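Local coordinates for putative lipoprotein (PDB 4FVS) that is of unknown function but, as a probable exported lipoprotein with a fold related to LolA and LolB, may bind lipid or another hydrophobic ligand, at residues E74-S79 against T99-Y105. Numbering follows the deposited sequence.
Sequences EFFLDS and TENFINY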
loop_
_atom_site.group_PDB
_atom_site.type_symbol
_atom_site.label_atom_id
_atom_site.label_comp_id
_atom_site.label_asym_id
_atom_site.label_seq_id
_atom_site.Cartn_x
_atom_site.Cartn_y
_atom_site.Cartn_z
ATOM N N GLU A 74 15.450 -3.166 9.328
ATOM C CA GLU A 74 14.619 -2.323 8.456
ATOM C C GLU A 74 13.524 -3.149 7.823
ATOM O O GLU A 74 13.769 -4.290 7.416
ATOM C CB GLU A 74 15.474 -1.633 7.374
ATOM C CG GLU A 74 14.786 -0.475 6.673
ATOM C CD GLU A 74 15.677 0.523 5.953
ATOM O OE1 GLU A 74 16.836 0.186 5.628
ATOM O OE2 GLU A 74 15.214 1.665 5.733
ATOM N N PHE A 75 12.302 -2.556 7.742
ATOM C CA PHE A 75 11.105 -3.194 7.208
ATOM C C PHE A 75 10.820 -2.729 5.773
ATOM O O PHE A 75 10.764 -1.525 5.502
ATOM C CB PHE A 75 9.881 -2.917 8.110
ATOM C CG PHE A 75 8.596 -3.482 7.547
ATOM C CD1 PHE A 75 8.286 -4.833 7.691
ATOM C CD2 PHE A 75 7.732 -2.680 6.803
ATOM C CE1 PHE A 75 7.136 -5.369 7.112
ATOM C CE2 PHE A 75 6.575 -3.218 6.236
ATOM C CZ PHE A 75 6.283 -4.559 6.403
ATOM N N PHE A 76 10.544 -3.699 4.881
ATOM C CA PHE A 76 10.232 -3.460 3.467
ATOM C C PHE A 76 8.938 -4.147 3.037
ATOM O O PHE A 76 8.597 -5.218 3.521
ATOM C CB PHE A 76 11.382 -3.946 2.577
ATOM C CG PHE A 76 12.733 -3.346 2.906
ATOM C CD1 PHE A 76 13.534 -3.897 3.903
ATOM C CD2 PHE A 76 13.208 -2.239 2.212
ATOM C CE1 PHE A 76 14.763 -3.331 4.216
ATOM C CE2 PHE A 76 14.438 -1.681 2.524
ATOM C CZ PHE A 76 15.208 -2.230 3.523
ATOM N N LEU A 77 8.244 -3.535 2.096
ATOM C CA LEU A 77 6.992 -4.045 1.547
ATOM C C LEU A 77 6.946 -3.762 0.042
ATOM O O LEU A 77 7.445 -2.713 -0.379
ATOM C CB LEU A 77 5.834 -3.350 2.285
ATOM C CG LEU A 77 4.389 -3.725 1.937
ATOM C CD1 LEU A 77 4.086 -5.193 2.261
ATOM C CD2 LEU A 77 3.435 -2.844 2.690
ATOM N N ASP A 78 6.344 -4.672 -0.766
ATOM C CA ASP A 78 6.218 -4.445 -2.208
ATOM C C ASP A 78 5.430 -3.144 -2.439
ATOM O O ASP A 78 4.342 -2.961 -1.865
ATOM C CB ASP A 78 5.567 -5.648 -2.927
ATOM C CG ASP A 78 5.955 -5.805 -4.401
ATOM O OD1 ASP A 78 6.189 -4.765 -5.076
ATOM O OD2 ASP A 78 5.976 -6.960 -4.889
ATOM N N SER A 79 6.011 -2.226 -3.254
ATOM C CA SER A 79 5.468 -0.896 -3.561
ATOM C C SER A 79 4.068 -0.911 -4.206
ATOM O O SER A 79 3.436 0.140 -4.208
ATOM C CB SER A 79 6.419 -0.088 -4.442
ATOM O OG SER A 79 6.827 -0.771 -5.612
ATOM N N THR A 99 5.123 -4.202 -11.661
ATOM C CA THR A 99 6.529 -4.591 -11.503
ATOM C C THR A 99 6.887 -4.571 -10.022
ATOM O O THR A 99 6.365 -3.755 -9.250
ATOM C CB THR A 99 7.443 -3.681 -12.323
ATOM O OG1 THR A 99 7.168 -2.325 -11.996
ATOM C CG2 THR A 99 7.280 -3.865 -13.813
ATOM N N GLU A 100 7.759 -5.496 -9.628
ATOM C CA GLU A 100 8.230 -5.643 -8.263
ATOM C C GLU A 100 9.222 -4.544 -7.930
ATOM O O GLU A 100 10.159 -4.308 -8.683
ATOM C CB GLU A 100 8.870 -7.029 -8.071
ATOM C CG GLU A 100 9.466 -7.261 -6.691
ATOM C CD GLU A 100 10.622 -8.240 -6.683
ATOM O OE1 GLU A 100 10.354 -9.451 -6.508
ATOM O OE2 GLU A 100 11.787 -7.801 -6.850
ATOM N N ASN A 101 8.983 -3.854 -6.815
ATOM C CA ASN A 101 9.867 -2.827 -6.257
ATOM C C ASN A 101 9.573 -2.766 -4.768
ATOM O O ASN A 101 8.453 -2.450 -4.386
ATOM C CB ASN A 101 9.725 -1.448 -6.966
ATOM C CG ASN A 101 10.885 -0.465 -6.770
ATOM O OD1 ASN A 101 11.595 -0.476 -5.767
ATOM N ND2 ASN A 101 11.099 0.432 -7.724
ATOM N N PHE A 102 10.530 -3.200 -3.935
ATOM C CA PHE A 102 10.365 -3.193 -2.478
ATOM C C PHE A 102 10.854 -1.881 -1.919
ATOM O O PHE A 102 11.972 -1.461 -2.211
ATOM C CB PHE A 102 11.098 -4.368 -1.839
ATOM C CG PHE A 102 10.430 -5.716 -2.066
ATOM C CD1 PHE A 102 9.351 -6.118 -1.289
ATOM C CD2 PHE A 102 10.910 -6.598 -3.023
ATOM C CE1 PHE A 102 8.764 -7.372 -1.476
ATOM C CE2 PHE A 102 10.322 -7.853 -3.202
ATOM C CZ PHE A 102 9.259 -8.231 -2.430
ATOM N N ILE A 103 10.008 -1.212 -1.147
ATOM C CA ILE A 103 10.338 0.064 -0.514
ATOM C C ILE A 103 10.260 -0.059 1.012
ATOM O O ILE A 103 9.439 -0.817 1.533
ATOM C CB ILE A 103 9.439 1.205 -1.031
ATOM C CG1 ILE A 103 7.925 0.869 -0.848
ATOM C CG2 ILE A 103 9.804 1.532 -2.492
ATOM C CD1 ILE A 103 6.906 2.043 -1.053
ATOM N N ASN A 104 11.115 0.685 1.723
ATOM C CA ASN A 104 11.137 0.674 3.183
ATOM C C ASN A 104 9.987 1.481 3.766
ATOM O O ASN A 104 9.473 2.409 3.118
ATOM C CB ASN A 104 12.450 1.221 3.729
ATOM C CG ASN A 104 12.641 2.714 3.575
ATOM O OD1 ASN A 104 12.286 3.316 2.574
ATOM N ND2 ASN A 104 13.228 3.350 4.559
ATOM N N TYR A 105 9.616 1.128 5.017
ATOM C CA TYR A 105 8.642 1.811 5.830
ATOM C C TYR A 105 9.330 2.106 7.151
ATOM O O TYR A 105 9.576 1.199 7.948
ATOM C CB TYR A 105 7.328 1.010 5.969
ATOM C CG TYR A 105 6.449 1.121 4.741
ATOM C CD1 TYR A 105 6.692 0.342 3.609
ATOM C CD2 TYR A 105 5.401 2.030 4.692
ATOM C CE1 TYR A 105 5.912 0.466 2.460
ATOM C CE2 TYR A 105 4.614 2.169 3.544
ATOM C CZ TYR A 105 4.876 1.384 2.429
ATOM O OH TYR A 105 4.091 1.487 1.305
#
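Residues 102-104 add a short antiparallel edge strand to 74-78, the axes 4.5 Å apart at 143°. Leu77 and Ile103 form the central hydrogen-bonded pair: Leu77 N reaches Ile103 O at 3.0 Å, and Ile103 N returns to Leu77 O at 3.1 Å. Two residues along, Tyr105 N donates to Phe75 O at 2.9 Å.

On the face of Leu77 and Ile103, Tyr105 lies across the hollow between Phe75 and Leu77: its ring atom CE1 touches Leu77 CB (3.8 Å), while Tyr105 CB abuts the Phe75 ring edge at Phe75 CD2 (3.8 Å). The other face carries the non-hydrogen-bonded pairs Phe76-Asn104 and Asp78-Phe102. There the Phe76 ring leans over to Asn104, CE2 to CB 3.7 Å, and the Phe102 ring crosses back beneath Asp78, whose carboxylate carbon sits over one ring face; Phe102 CD1 is 3.4 Å from Asp78 N.

Both ends are closed by polar contacts. Ser79 turns in under Asn101: Ser79 N (2.7 Å) and Ser79 OG (2.6 Å) both donate to Asn101 O, beside a weak bond from Asn101 N to Asp78 OD1 (3.4 Å). At the far end Asn104 ND2 meets Glu74 OE2 at 2.9 Å, while Asn104 OD1 accepts from Asp121 N.

Strand 60-71 flanks 74-78 on its other side, bringing the Tyr69 ring against both Phe76 and Phe102. On the Leu77 face, the Tyr105 ring makes a cation-pi contact with Arg144 (strand 132-154) and meets Tyr187 (strand 179-188) edge-to-face, consistent with the strongly curved sheet of LolA/LolB-like folds; Ser79 touches strand 123-129.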